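Local coordinates for AT5G66160 protein (Arabidopsis thaliana, PDB 7BVW) that probably serves as a sorting receptor carrying vacuolar proteins to the protein storage vacuole, its RING-H2 domain, the part described here, acting as an E3 ligase in post-Golgi trafficking, at residues 31-36 and 56-61; 45-50 and 68-73; 17-22 and 36-41. All coordinates share one frame; numbering follows the deposited sequence.

Contact 1 (31-36 and 56-61); sequences CAICLE and NCIDSW. With ZN (zinc ion), chain C.
The Cys31, Cys34 and Cys57 thiolates meet at one zinc site of the RING-H2 domain, a CxxC turn supplying two sulphurs and a helix the third. Each of the three SG atoms lies 2.4 Å from the zinc ion, and His54 completes the set of three cysteines and one histidine through ND1. The two cysteines of the turn reach the metal by different rotations: SG of Cys31 is anti to its backbone N (chi1 176°), whereas SG of Cys34 stands between its backbone N and carbonyl carbon (chi1 68°). Backbone N-H groups lean on these sulphurs. Glu36 N donates to Cys34 SG over 3.6 Å at 160°, and Ile33 N makes a weak bond to Cys31 SG; such N-H donors probably help to offset the negative charge gathered on the thiolates. A backbone bond from Leu35 N to Cys31 O, 2.8 Å long, closes the turn that brings both cysteines to the same ion.

Beside the metal, Ile33 makes the apolar part of the junction with its two branches. CG2 lies 3.7 Å from Cys57 CB, while the other branch carries CD1 further along the helix to Ile58, where it sits 3.7 Å from CA and 3.9 Å from the side-chain CD1. The same methyl comes within 4.2 Å of Trp61 CB, so a single isoleucine spans one turn of helix, from Cys57 to Trp61. The indole itself turns toward Ser68, whose O it probably binds through NE1.

The 31-36 loop, which follows helix 21-27, is thus fastened to the early part of helix 55-65, and Phe53 of strand 52-54 touches Cys31, Ile33 and Ile58.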
ATOM      1  N   CYS A  31       0.808  -1.921   9.896  1.00 15.85           N
ATOM      2  CA  CYS A  31       1.003  -0.969   8.809  1.00 16.38           C
ATOM      3  C   CYS A  31       2.162  -0.040   9.155  1.00 19.96           C
ATOM      4  O   CYS A  31       2.134   0.634  10.190  1.00 21.70           O
ATOM      5  CB  CYS A  31      -0.274  -0.170   8.563  1.00 12.95           C
ATOM      6  SG  CYS A  31      -0.107   1.106   7.304  1.00 14.16           S
ATOM      7  N   ALA A  32       3.176   0.002   8.287  1.00 20.47           N
ATOM      8  CA  ALA A  32       4.358   0.816   8.554  1.00 18.59           C
ATOM      9  C   ALA A  32       4.084   2.310   8.441  1.00 19.46           C
ATOM     10  O   ALA A  32       4.867   3.112   8.959  1.00 17.28           O
ATOM     11  CB  ALA A  32       5.489   0.428   7.599  1.00 16.33           C
ATOM     12  N   ILE A  33       2.993   2.701   7.783  1.00 20.92           N
ATOM     13  CA  ILE A  33       2.726   4.118   7.555  1.00 20.31           C
ATOM     14  C   ILE A  33       2.109   4.767   8.789  1.00 19.41           C
ATOM     15  O   ILE A  33       2.427   5.913   9.125  1.00 21.16           O
ATOM     16  CB  ILE A  33       1.836   4.286   6.309  1.00 16.55           C
ATOM     17  CG1 ILE A  33       2.589   3.822   5.058  1.00 15.35           C
ATOM     18  CG2 ILE A  33       1.385   5.727   6.152  1.00 17.46           C
ATOM     19  CD1 ILE A  33       1.829   4.036   3.768  1.00 14.37           C
ATOM     20  N   CYS A  34       1.228   4.052   9.490  1.00 18.85           N
ATOM     21  CA  CYS A  34       0.566   4.590  10.671  1.00 16.73           C
ATOM     22  C   CYS A  34       0.954   3.882  11.962  1.00 17.20           C
ATOM     23  O   CYS A  34       0.570   4.352  13.040  1.00 17.67           O
ATOM     24  CB  CYS A  34      -0.960   4.531  10.503  1.00 17.91           C
ATOM     25  SG  CYS A  34      -1.651   2.866  10.500  1.00 19.09           S
ATOM     26  N   LEU A  35       1.695   2.774  11.881  1.00 13.42           N
ATOM     27  CA  LEU A  35       2.216   1.994  13.006  1.00 15.54           C
ATOM     28  C   LEU A  35       1.132   1.258  13.783  1.00 18.69           C
ATOM     29  O   LEU A  35       1.426   0.675  14.834  1.00 18.13           O
ATOM     30  CB  LEU A  35       3.038   2.854  13.973  1.00 13.86           C
ATOM     31  CG  LEU A  35       4.244   3.593  13.394  1.00 15.30           C
ATOM     32  CD1 LEU A  35       5.135   4.111  14.524  1.00 13.31           C
ATOM     33  CD2 LEU A  35       5.035   2.707  12.437  1.00 15.08           C
ATOM     34  N   GLU A  36      -0.106   1.248  13.297  1.00 20.24           N
ATOM     35  CA  GLU A  36      -1.184   0.527  13.956  1.00 22.03           C
ATOM     36  C   GLU A  36      -1.230  -0.915  13.467  1.00 20.91           C
ATOM     37  O   GLU A  36      -1.043  -1.185  12.277  1.00 20.76           O
ATOM     38  CB  GLU A  36      -2.529   1.208  13.696  1.00 23.96           C
ATOM     39  CG  GLU A  36      -2.569   2.683  14.049  1.00 26.31           C
ATOM     40  CD  GLU A  36      -2.601   2.927  15.547  1.00 27.58           C
ATOM     41  OE1 GLU A  36      -2.838   1.963  16.307  1.00 27.13           O
ATOM     42  OE2 GLU A  36      -2.392   4.087  15.962  1.00 25.08           O
ATOM     43  N   ASN A  56      -6.072   3.185   2.881  1.00 15.52           N
ATOM     44  CA  ASN A  56      -6.101   4.640   3.008  1.00 17.39           C
ATOM     45  C   ASN A  56      -4.710   5.211   3.250  1.00 16.50           C
ATOM     46  O   ASN A  56      -4.404   6.324   2.808  1.00 14.10           O
ATOM     47  CB  ASN A  56      -7.045   5.050   4.138  1.00 21.51           C
ATOM     48  CG  ASN A  56      -8.496   5.027   3.717  1.00 29.30           C
ATOM     49  OD1 ASN A  56      -8.811   5.142   2.534  1.00 32.38           O
ATOM     50  ND2 ASN A  56      -9.390   4.892   4.688  1.00 31.62           N
ATOM     51  N   CYS A  57      -3.852   4.469   3.953  1.00 14.97           N
ATOM     52  CA  CYS A  57      -2.525   4.983   4.277  1.00 12.66           C
ATOM     53  C   CYS A  57      -1.644   5.067   3.036  1.00 15.81           C
ATOM     54  O   CYS A  57      -1.019   6.102   2.776  1.00 15.43           O
ATOM     55  CB  CYS A  57      -1.871   4.109   5.346  1.00 12.33           C
ATOM     56  SG  CYS A  57      -2.597   4.300   6.984  1.00 14.60           S
ATOM     57  N   ILE A  58      -1.580   3.987   2.253  1.00 13.08           N
ATOM     58  CA  ILE A  58      -0.703   3.975   1.087  1.00 13.36           C
ATOM     59  C   ILE A  58      -1.262   4.857  -0.024  1.00 15.33           C
ATOM     60  O   ILE A  58      -0.494   5.468  -0.782  1.00 15.45           O
ATOM     61  CB  ILE A  58      -0.460   2.529   0.609  1.00 12.51           C
ATOM     62  CG1 ILE A  58       0.627   2.491  -0.469  1.00 12.79           C
ATOM     63  CG2 ILE A  58      -1.753   1.891   0.104  1.00 12.95           C
ATOM     64  CD1 ILE A  58       1.969   3.012   0.014  1.00 12.73           C
ATOM     65  N   ASP A  59      -2.591   4.950  -0.139  1.00 18.32           N
ATOM     66  CA  ASP A  59      -3.187   5.857  -1.115  1.00 19.69           C
ATOM     67  C   ASP A  59      -2.772   7.295  -0.839  1.00 19.30           C
ATOM     68  O   ASP A  59      -2.414   8.042  -1.758  1.00 20.05           O
ATOM     69  CB  ASP A  59      -4.709   5.725  -1.101  1.00 19.81           C
ATOM     70  CG  ASP A  59      -5.193   4.464  -1.788  1.00 22.71           C
ATOM     71  OD1 ASP A  59      -4.346   3.639  -2.194  1.00 20.86           O
ATOM     72  OD2 ASP A  59      -6.425   4.301  -1.928  1.00 24.17           O
ATOM     73  N   SER A  60      -2.801   7.694   0.432  1.00 16.62           N
ATOM     74  CA  SER A  60      -2.374   9.038   0.804  1.00 18.41           C
ATOM     75  C   SER A  60      -0.907   9.257   0.467  1.00 17.03           C
ATOM     76  O   SER A  60      -0.529  10.312  -0.056  1.00 20.10           O
ATOM     77  CB  SER A  60      -2.623   9.265   2.296  1.00 19.95           C
ATOM     78  OG  SER A  60      -1.844  10.344   2.781  1.00 24.52           O
ATOM     79  N   TRP A  61      -0.064   8.265   0.759  1.00 14.04           N
ATOM     80  CA  TRP A  61       1.370   8.412   0.527  1.00 13.76           C
ATOM     81  C   TRP A  61       1.678   8.558  -0.957  1.00 15.95           C
ATOM     82  O   TRP A  61       2.465   9.422  -1.357  1.00 15.20           O
ATOM     83  CB  TRP A  61       2.124   7.218   1.112  1.00 21.24           C
ATOM     84  CG  TRP A  61       3.577   7.217   0.754  1.00 20.91           C
ATOM     85  CD1 TRP A  61       4.188   6.464  -0.207  1.00 20.58           C
ATOM     86  CD2 TRP A  61       4.605   8.023   1.343  1.00 20.20           C
ATOM     87  NE1 TRP A  61       5.532   6.744  -0.248  1.00 21.56           N
ATOM     88  CE2 TRP A  61       5.814   7.697   0.695  1.00 21.92           C
ATOM     89  CE3 TRP A  61       4.621   8.983   2.357  1.00 20.50           C
ATOM     90  CZ2 TRP A  61       7.025   8.298   1.028  1.00 20.35           C
ATOM     91  CZ3 TRP A  61       5.823   9.579   2.686  1.00 20.19           C
ATOM     92  CH2 TRP A  61       7.010   9.235   2.022  1.00 20.13           C
TER
HETATM   93 ZN    ZN C 401      -1.943   2.389   8.198  1.00 18.25          ZN

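Contact 2 (45-50 and 68-73); sequences RLLPCQ and SCPVCK. With ZN (zinc ion), chain D.
Leu47 is the first residue of 45-50 to meet the other segment, just past the end of strand 43-46 and ahead of a zinc site of the RING-H2 fold. Its CG is anti to the carbonyl carbon (chi1 -64°), and from there the CD1 branch packs 3.7 Å from Cys69 CB, with Pro70 CD at the margin of the same contact. Phe53 of strand 52-54 touches Leu47, Cys69 and Pro70, so this apolar patch joins the sheet to the loop after helix 55-65.

Pro48 and Cys49 are the middle residues of a type I beta turn from Leu47 to Gln50, closed by Gln50 N on Leu47 O. Cys49 joins Cys69 and Cys72 on the metal, each placing SG 2.3 Å from the zinc ion, and His51 supplies the fourth ligand through ND1. The turn brings Cys49 against both cysteines of 68-73: its SG lies 3.6 Å from Cys69 CB, and its CB 3.7 Å from Cys72 SG. Gln50 ends the segment by folding its amide back over the turn, where NE2 donates to Pro48 O from well above the carbonyl plane.

Within 68-73, two successive backbone N-H groups converge on a single thiolate: Val71 N is 3.3 Å from Cys69 SG, and Cys72 N donates to the same sulphur at an almost straight 173°.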
ATOM      1  N   ARG A  45      -3.876  -2.658   0.818  1.00 13.90           N
ATOM      2  CA  ARG A  45      -3.403  -2.646  -0.557  1.00 17.27           C
ATOM      3  C   ARG A  45      -2.019  -3.271  -0.626  1.00 17.98           C
ATOM      4  O   ARG A  45      -1.258  -3.245   0.346  1.00 16.72           O
ATOM      5  CB  ARG A  45      -3.349  -1.228  -1.135  1.00 19.24           C
ATOM      6  CG  ARG A  45      -4.625  -0.770  -1.820  1.00 22.42           C
ATOM      7  CD  ARG A  45      -4.316   0.261  -2.896  1.00 21.46           C
ATOM      8  NE  ARG A  45      -5.372   1.262  -3.036  1.00 21.97           N
ATOM      9  CZ  ARG A  45      -6.513   1.065  -3.687  1.00 23.95           C
ATOM     10  NH1 ARG A  45      -6.762  -0.108  -4.255  1.00 22.47           N
ATOM     11  NH2 ARG A  45      -7.413   2.038  -3.760  1.00 22.12           N
ATOM     12  N   LEU A  46      -1.700  -3.829  -1.788  1.00 17.30           N
ATOM     13  CA  LEU A  46      -0.421  -4.481  -2.026  1.00 16.11           C
ATOM     14  C   LEU A  46       0.340  -3.741  -3.117  1.00 16.80           C
ATOM     15  O   LEU A  46      -0.226  -3.421  -4.168  1.00 15.85           O
ATOM     16  CB  LEU A  46      -0.615  -5.944  -2.426  1.00 17.18           C
ATOM     17  CG  LEU A  46       0.678  -6.732  -2.612  1.00 20.60           C
ATOM     18  CD1 LEU A  46       1.418  -6.842  -1.290  1.00 18.82           C
ATOM     19  CD2 LEU A  46       0.398  -8.108  -3.202  1.00 21.52           C
ATOM     20  N   LEU A  47       1.614  -3.474  -2.862  1.00 16.46           N
ATOM     21  CA  LEU A  47       2.534  -2.890  -3.823  1.00 16.25           C
ATOM     22  C   LEU A  47       3.330  -3.985  -4.519  1.00 16.88           C
ATOM     23  O   LEU A  47       3.508  -5.077  -3.973  1.00 15.27           O
ATOM     24  CB  LEU A  47       3.485  -1.912  -3.122  1.00 18.28           C
ATOM     25  CG  LEU A  47       2.854  -0.665  -2.489  1.00 17.62           C
ATOM     26  CD1 LEU A  47       3.929   0.323  -2.046  1.00 13.84           C
ATOM     27  CD2 LEU A  47       1.872   0.001  -3.449  1.00 19.65           C
ATOM     28  N   PRO A  48       3.829  -3.730  -5.732  1.00 19.17           N
ATOM     29  CA  PRO A  48       4.541  -4.792  -6.467  1.00 19.98           C
ATOM     30  C   PRO A  48       5.796  -5.287  -5.772  1.00 23.55           C
ATOM     31  O   PRO A  48       6.243  -6.403  -6.064  1.00 24.81           O
ATOM     32  CB  PRO A  48       4.870  -4.129  -7.811  1.00 17.80           C
ATOM     33  CG  PRO A  48       4.818  -2.666  -7.540  1.00 19.38           C
ATOM     34  CD  PRO A  48       3.737  -2.489  -6.516  1.00 19.20           C
ATOM     35  N   CYS A  49       6.372  -4.505  -4.862  1.00 16.98           N
ATOM     36  CA  CYS A  49       7.547  -4.925  -4.109  1.00 20.20           C
ATOM     37  C   CYS A  49       7.212  -5.894  -2.984  1.00 19.02           C
ATOM     38  O   CYS A  49       8.122  -6.284  -2.240  1.00 18.70           O
ATOM     39  CB  CYS A  49       8.262  -3.700  -3.541  1.00 19.23           C
ATOM     40  SG  CYS A  49       7.164  -2.599  -2.628  1.00 21.30           S
ATOM     41  N   GLN A  50       5.935  -6.273  -2.844  1.00 20.87           N
ATOM     42  CA  GLN A  50       5.418  -7.267  -1.899  1.00 24.69           C
ATOM     43  C   GLN A  50       5.223  -6.717  -0.490  1.00 24.50           C
ATOM     44  O   GLN A  50       5.162  -7.492   0.470  1.00 25.66           O
ATOM     45  CB  GLN A  50       6.297  -8.525  -1.832  1.00 28.54           C
ATOM     46  CG  GLN A  50       6.484  -9.233  -3.166  1.00 31.49           C
ATOM     47  CD  GLN A  50       5.169  -9.602  -3.816  1.00 31.04           C
ATOM     48  OE1 GLN A  50       4.487 -10.530  -3.383  1.00 30.33           O
ATOM     49  NE2 GLN A  50       4.800  -8.869  -4.859  1.00 31.46           N
ATOM     50  N   SER A  68       7.117   6.068  -4.451  1.00 23.60           N
ATOM     51  CA  SER A  68       7.811   4.818  -4.187  1.00 23.49           C
ATOM     52  C   SER A  68       7.236   4.192  -2.926  1.00 25.25           C
ATOM     53  O   SER A  68       6.485   4.823  -2.179  1.00 26.54           O
ATOM     54  CB  SER A  68       9.320   5.041  -4.047  1.00 24.90           C
ATOM     55  OG  SER A  68       9.621   5.755  -2.860  1.00 26.93           O
ATOM     56  N   CYS A  69       7.605   2.939  -2.694  1.00 15.76           N
ATOM     57  CA  CYS A  69       7.189   2.258  -1.475  1.00 14.83           C
ATOM     58  C   CYS A  69       7.850   2.916  -0.266  1.00 14.54           C
ATOM     59  O   CYS A  69       9.070   3.086  -0.248  1.00 17.49           O
ATOM     60  CB  CYS A  69       7.570   0.780  -1.543  1.00 15.11           C
ATOM     61  SG  CYS A  69       7.344  -0.104   0.016  1.00 15.84           S
ATOM     62  N   PRO A  70       7.076   3.303   0.762  1.00 15.71           N
ATOM     63  CA  PRO A  70       7.684   3.954   1.934  1.00 19.37           C
ATOM     64  C   PRO A  70       8.523   3.028   2.805  1.00 25.43           C
ATOM     65  O   PRO A  70       9.121   3.503   3.779  1.00 25.88           O
ATOM     66  CB  PRO A  70       6.462   4.477   2.705  1.00 20.78           C
ATOM     67  CG  PRO A  70       5.341   3.592   2.277  1.00 16.53           C
ATOM     68  CD  PRO A  70       5.611   3.245   0.845  1.00 16.82           C
ATOM     69  N   VAL A  71       8.603   1.733   2.493  1.00 26.01           N
ATOM     70  CA  VAL A  71       9.396   0.802   3.290  1.00 24.03           C
ATOM     71  C   VAL A  71      10.721   0.519   2.595  1.00 21.64           C
ATOM     72  O   VAL A  71      11.793   0.705   3.182  1.00 21.36           O
ATOM     73  CB  VAL A  71       8.626  -0.503   3.551  1.00 24.49           C
ATOM     74  CG1 VAL A  71       9.519  -1.505   4.271  1.00 24.44           C
ATOM     75  CG2 VAL A  71       7.367  -0.219   4.358  1.00 21.08           C
ATOM     76  N   CYS A  72      10.661   0.068   1.342  1.00 20.07           N
ATOM     77  CA  CYS A  72      11.854  -0.331   0.607  1.00 18.73           C
ATOM     78  C   CYS A  72      12.227   0.639  -0.508  1.00 19.17           C
ATOM     79  O   CYS A  72      13.228   0.408  -1.197  1.00 19.13           O
ATOM     80  CB  CYS A  72      11.672  -1.737   0.026  1.00 21.04           C
ATOM     81  SG  CYS A  72      10.543  -1.835  -1.379  1.00 20.19           S
ATOM     82  N   LYS A  73      11.449   1.706  -0.705  1.00 17.13           N
ATOM     83  CA  LYS A  73      11.739   2.766  -1.673  1.00 18.53           C
ATOM     84  C   LYS A  73      11.759   2.264  -3.115  1.00 19.75           C
ATOM     85  O   LYS A  73      12.373   2.892  -3.984  1.00 21.41           O
ATOM     86  CB  LYS A  73      13.053   3.484  -1.337  1.00 18.70           C
ATOM     87  CG  LYS A  73      12.972   4.339  -0.076  1.00 19.66           C
TER
HETATM   88 ZN    ZN D 402       8.319  -2.090  -0.726  1.00 20.98          ZN

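Contact 3 (17-22 and 36-41); sequences FTFTDS and EDYRFG
Phe19 and Tyr38 carry the aromatic part of this contact, in which the tyrosine's methylene lies over one face of the phenylalanine ring. Tyr38 CB is 3.5 Å from the centroid of the Phe19 ring and only 10° off its normal, a CH-pi contact over the centre of that face. The two side chains cross at about a right angle, with ring planes inclined at 34°. Ring atom CD2 of Phe19 lies 3.6 Å from Arg39 O. An alanine in place of Phe19 would probably leave Tyr38 CB without the ring face it packs on and take away the ring's contact with His24, which with Glu29 binds a further zinc ion.

In the RING-H2 fold this pairing ties the chain that leads on from strand 16-18 to the loop before strand 43-46, and Tyr38 also sets its ring edge-to-face with the zinc ligand His54.

The backbone adds polar links. Gly41 N donates to Phe19 O over 2.8 Å at a nearly straight 176°, and Phe40 CA makes a CA-H...O contact with the same oxygen.

Two threonine methyls add further contacts: Thr18 CG2 packs 3.6 Å from Gly41 O, and Thr20 CG2 meets Phe40 CE1 at 3.9 Å.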
ATOM      1  N   PHE A  17      -7.257  -5.929  -0.686  1.00 20.21           N
ATOM      2  CA  PHE A  17      -7.836  -7.101  -0.049  1.00 21.00           C
ATOM      3  C   PHE A  17      -8.185  -6.760   1.393  1.00 22.53           C
ATOM      4  O   PHE A  17      -7.759  -5.734   1.933  1.00 24.07           O
ATOM      5  CB  PHE A  17      -6.884  -8.302  -0.127  1.00 19.61           C
ATOM      6  CG  PHE A  17      -5.530  -8.051   0.479  1.00 21.41           C
ATOM      7  CD1 PHE A  17      -4.541  -7.394  -0.237  1.00 21.03           C
ATOM      8  CD2 PHE A  17      -5.243  -8.489   1.759  1.00 22.43           C
ATOM      9  CE1 PHE A  17      -3.296  -7.168   0.319  1.00 22.73           C
ATOM     10  CE2 PHE A  17      -3.999  -8.268   2.318  1.00 22.80           C
ATOM     11  CZ  PHE A  17      -3.025  -7.605   1.599  1.00 24.25           C
ATOM     12  N   THR A  18      -8.974  -7.634   2.014  1.00 24.29           N
ATOM     13  CA  THR A  18      -9.433  -7.455   3.385  1.00 27.68           C
ATOM     14  C   THR A  18      -8.582  -8.293   4.333  1.00 25.29           C
ATOM     15  O   THR A  18      -8.238  -9.438   4.024  1.00 22.39           O
ATOM     16  CB  THR A  18     -10.910  -7.846   3.517  1.00 31.61           C
ATOM     17  OG1 THR A  18     -11.714  -6.996   2.689  1.00 34.47           O
ATOM     18  CG2 THR A  18     -11.377  -7.721   4.958  1.00 32.76           C
ATOM     19  N   PHE A  19      -8.237  -7.715   5.484  1.00 25.55           N
ATOM     20  CA  PHE A  19      -7.424  -8.409   6.480  1.00 22.27           C
ATOM     21  C   PHE A  19      -8.283  -9.450   7.189  1.00 22.29           C
ATOM     22  O   PHE A  19      -9.033  -9.132   8.114  1.00 24.27           O
ATOM     23  CB  PHE A  19      -6.828  -7.417   7.473  1.00 20.39           C
ATOM     24  CG  PHE A  19      -5.798  -8.022   8.390  1.00 20.23           C
ATOM     25  CD1 PHE A  19      -4.471  -8.122   7.997  1.00 17.49           C
ATOM     26  CD2 PHE A  19      -6.156  -8.496   9.642  1.00 21.83           C
ATOM     27  CE1 PHE A  19      -3.523  -8.681   8.837  1.00 19.32           C
ATOM     28  CE2 PHE A  19      -5.213  -9.053  10.484  1.00 22.03           C
ATOM     29  CZ  PHE A  19      -3.895  -9.145  10.083  1.00 21.14           C
ATOM     30  N   THR A  20      -8.178 -10.700   6.753  1.00 20.67           N
ATOM     31  CA  THR A  20      -8.881 -11.823   7.357  1.00 25.08           C
ATOM     32  C   THR A  20      -7.873 -12.902   7.746  1.00 25.76           C
ATOM     33  O   THR A  20      -6.658 -12.698   7.676  1.00 21.46           O
ATOM     34  CB  THR A  20      -9.940 -12.380   6.402  1.00 29.61           C
ATOM     35  OG1 THR A  20      -9.333 -12.682   5.139  1.00 27.76           O
ATOM     36  CG2 THR A  20     -11.054 -11.365   6.193  1.00 32.57           C
ATOM     37  N   ASP A  21      -8.397 -14.062   8.160  1.00 23.81           N
ATOM     38  CA  ASP A  21      -7.530 -15.174   8.542  1.00 32.29           C
ATOM     39  C   ASP A  21      -6.617 -15.588   7.395  1.00 34.04           C
ATOM     40  O   ASP A  21      -5.457 -15.958   7.613  1.00 31.99           O
ATOM     41  CB  ASP A  21      -8.372 -16.363   9.001  1.00 28.96           C
ATOM     42  CG  ASP A  21      -9.077 -16.105  10.318  1.00 28.19           C
ATOM     43  OD1 ASP A  21      -8.555 -15.306  11.120  1.00 27.90           O
ATOM     44  OD2 ASP A  21     -10.146 -16.708  10.550  1.00 29.73           O
ATOM     45  N   SER A  22      -7.124 -15.527   6.163  1.00 35.76           N
ATOM     46  CA  SER A  22      -6.324 -15.917   5.007  1.00 37.56           C
ATOM     47  C   SER A  22      -5.193 -14.926   4.760  1.00 36.12           C
ATOM     48  O   SER A  22      -4.036 -15.322   4.580  1.00 36.72           O
ATOM     49  CB  SER A  22      -7.222 -16.038   3.776  1.00 42.23           C
ATOM     50  OG  SER A  22      -6.458 -16.261   2.605  1.00 48.37           O
ATOM     51  N   GLU A  36      -0.106   1.248  13.297  1.00 20.24           N
ATOM     52  CA  GLU A  36      -1.184   0.527  13.956  1.00 22.03           C
ATOM     53  C   GLU A  36      -1.230  -0.915  13.467  1.00 20.91           C
ATOM     54  O   GLU A  36      -1.043  -1.185  12.277  1.00 20.76           O
ATOM     55  CB  GLU A  36      -2.529   1.208  13.696  1.00 23.96           C
ATOM     56  CG  GLU A  36      -2.569   2.683  14.049  1.00 26.31           C
ATOM     57  CD  GLU A  36      -2.601   2.927  15.547  1.00 27.58           C
ATOM     58  OE1 GLU A  36      -2.838   1.963  16.307  1.00 27.13           O
ATOM     59  OE2 GLU A  36      -2.392   4.087  15.962  1.00 25.08           O
ATOM     60  N   ASP A  37      -1.475  -1.840  14.391  1.00 17.93           N
ATOM     61  CA  ASP A  37      -1.642  -3.237  14.015  1.00 19.76           C
ATOM     62  C   ASP A  37      -2.930  -3.417  13.225  1.00 19.91           C
ATOM     63  O   ASP A  37      -3.963  -2.827  13.551  1.00 22.00           O
ATOM     64  CB  ASP A  37      -1.662  -4.134  15.253  1.00 24.48           C
ATOM     65  CG  ASP A  37      -0.367  -4.072  16.040  1.00 28.94           C
ATOM     66  OD1 ASP A  37       0.680  -3.767  15.434  1.00 29.51           O
ATOM     67  OD2 ASP A  37      -0.396  -4.328  17.263  1.00 32.23           O
ATOM     68  N   TYR A  38      -2.864  -4.232  12.174  1.00 19.26           N
ATOM     69  CA  TYR A  38      -4.053  -4.504  11.377  1.00 18.18           C
ATOM     70  C   TYR A  38      -5.136  -5.143  12.237  1.00 21.09           C
ATOM     71  O   TYR A  38      -4.857  -5.966  13.113  1.00 22.76           O
ATOM     72  CB  TYR A  38      -3.721  -5.423  10.198  1.00 16.92           C
ATOM     73  CG  TYR A  38      -2.727  -4.865   9.197  1.00 15.72           C
ATOM     74  CD1 TYR A  38      -2.975  -3.676   8.518  1.00 14.89           C
ATOM     75  CD2 TYR A  38      -1.551  -5.547   8.909  1.00 16.79           C
ATOM     76  CE1 TYR A  38      -2.064  -3.174   7.591  1.00 19.37           C
ATOM     77  CE2 TYR A  38      -0.638  -5.055   7.987  1.00 19.27           C
ATOM     78  CZ  TYR A  38      -0.901  -3.870   7.332  1.00 18.28           C
ATOM     79  OH  TYR A  38       0.005  -3.387   6.413  1.00 16.77           O
ATOM     80  N   ARG A  39      -6.380  -4.746  11.988  1.00 23.23           N
ATOM     81  CA  ARG A  39      -7.538  -5.320  12.654  1.00 25.60           C
ATOM     82  C   ARG A  39      -8.366  -6.107  11.647  1.00 22.51           C
ATOM     83  O   ARG A  39      -8.360  -5.811  10.449  1.00 19.75           O
ATOM     84  CB  ARG A  39      -8.397  -4.233  13.311  1.00 30.50           C
ATOM     85  CG  ARG A  39      -7.725  -3.510  14.475  1.00 34.79           C
ATOM     86  CD  ARG A  39      -8.720  -2.628  15.221  1.00 41.45           C
ATOM     87  NE  ARG A  39      -8.140  -2.012  16.414  1.00 48.87           N
ATOM     88  CZ  ARG A  39      -7.734  -0.747  16.488  1.00 51.30           C
ATOM     89  NH1 ARG A  39      -7.219  -0.283  17.618  1.00 51.25           N
ATOM     90  NH2 ARG A  39      -7.846   0.053  15.436  1.00 51.32           N
ATOM     91  N   PHE A  40      -9.072  -7.119  12.148  1.00 22.39           N
ATOM     92  CA  PHE A  40      -9.886  -7.970  11.290  1.00 31.19           C
ATOM     93  C   PHE A  40     -10.908  -7.140  10.522  1.00 26.65           C
ATOM     94  O   PHE A  40     -11.638  -6.335  11.105  1.00 27.31           O
ATOM     95  CB  PHE A  40     -10.593  -9.038  12.127  1.00 37.02           C
ATOM     96  CG  PHE A  40     -11.649  -9.801  11.372  1.00 45.05           C
ATOM     97  CD1 PHE A  40     -11.310 -10.900  10.602  1.00 47.22           C
ATOM     98  CD2 PHE A  40     -12.981  -9.419  11.435  1.00 46.89           C
ATOM     99  CE1 PHE A  40     -12.279 -11.601   9.907  1.00 47.52           C
ATOM    100  CE2 PHE A  40     -13.952 -10.115  10.741  1.00 48.93           C
ATOM    101  CZ  PHE A  40     -13.600 -11.208   9.978  1.00 48.96           C
ATOM    102  N   GLY A  41     -10.955  -7.339   9.207  1.00 24.01           N
ATOM    103  CA  GLY A  41     -11.901  -6.651   8.358  1.00 23.68           C
ATOM    104  C   GLY A  41     -11.388  -5.382   7.714  1.00 24.65           C
ATOM    105  O   GLY A  41     -12.094  -4.806   6.877  1.00 22.43           O
TER

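Contacts 1 and 2 each supply three cysteines to a different zinc ion, and their centres are about 11 Å apart. Their segments alternate along the chain, the interleaved order of a RING cross-brace. A salt bridge of 2.7 Å between Asp59 OD1 and Arg45 NE links them directly. Contact 3 is farther out, its centre about 14 Å from that of contact 1 and about 18 Å from that of contact 2, yet the side chain of Phe19 is still about 6 Å from a bound zinc ion. It shares Glu36 with contact 1, and Tyr38 OH packs 3.5 Å from Cys31 CA. Toward contact 2, Phe17 CE1 lies 4.0 Å from Leu46 CB across neighbouring strands.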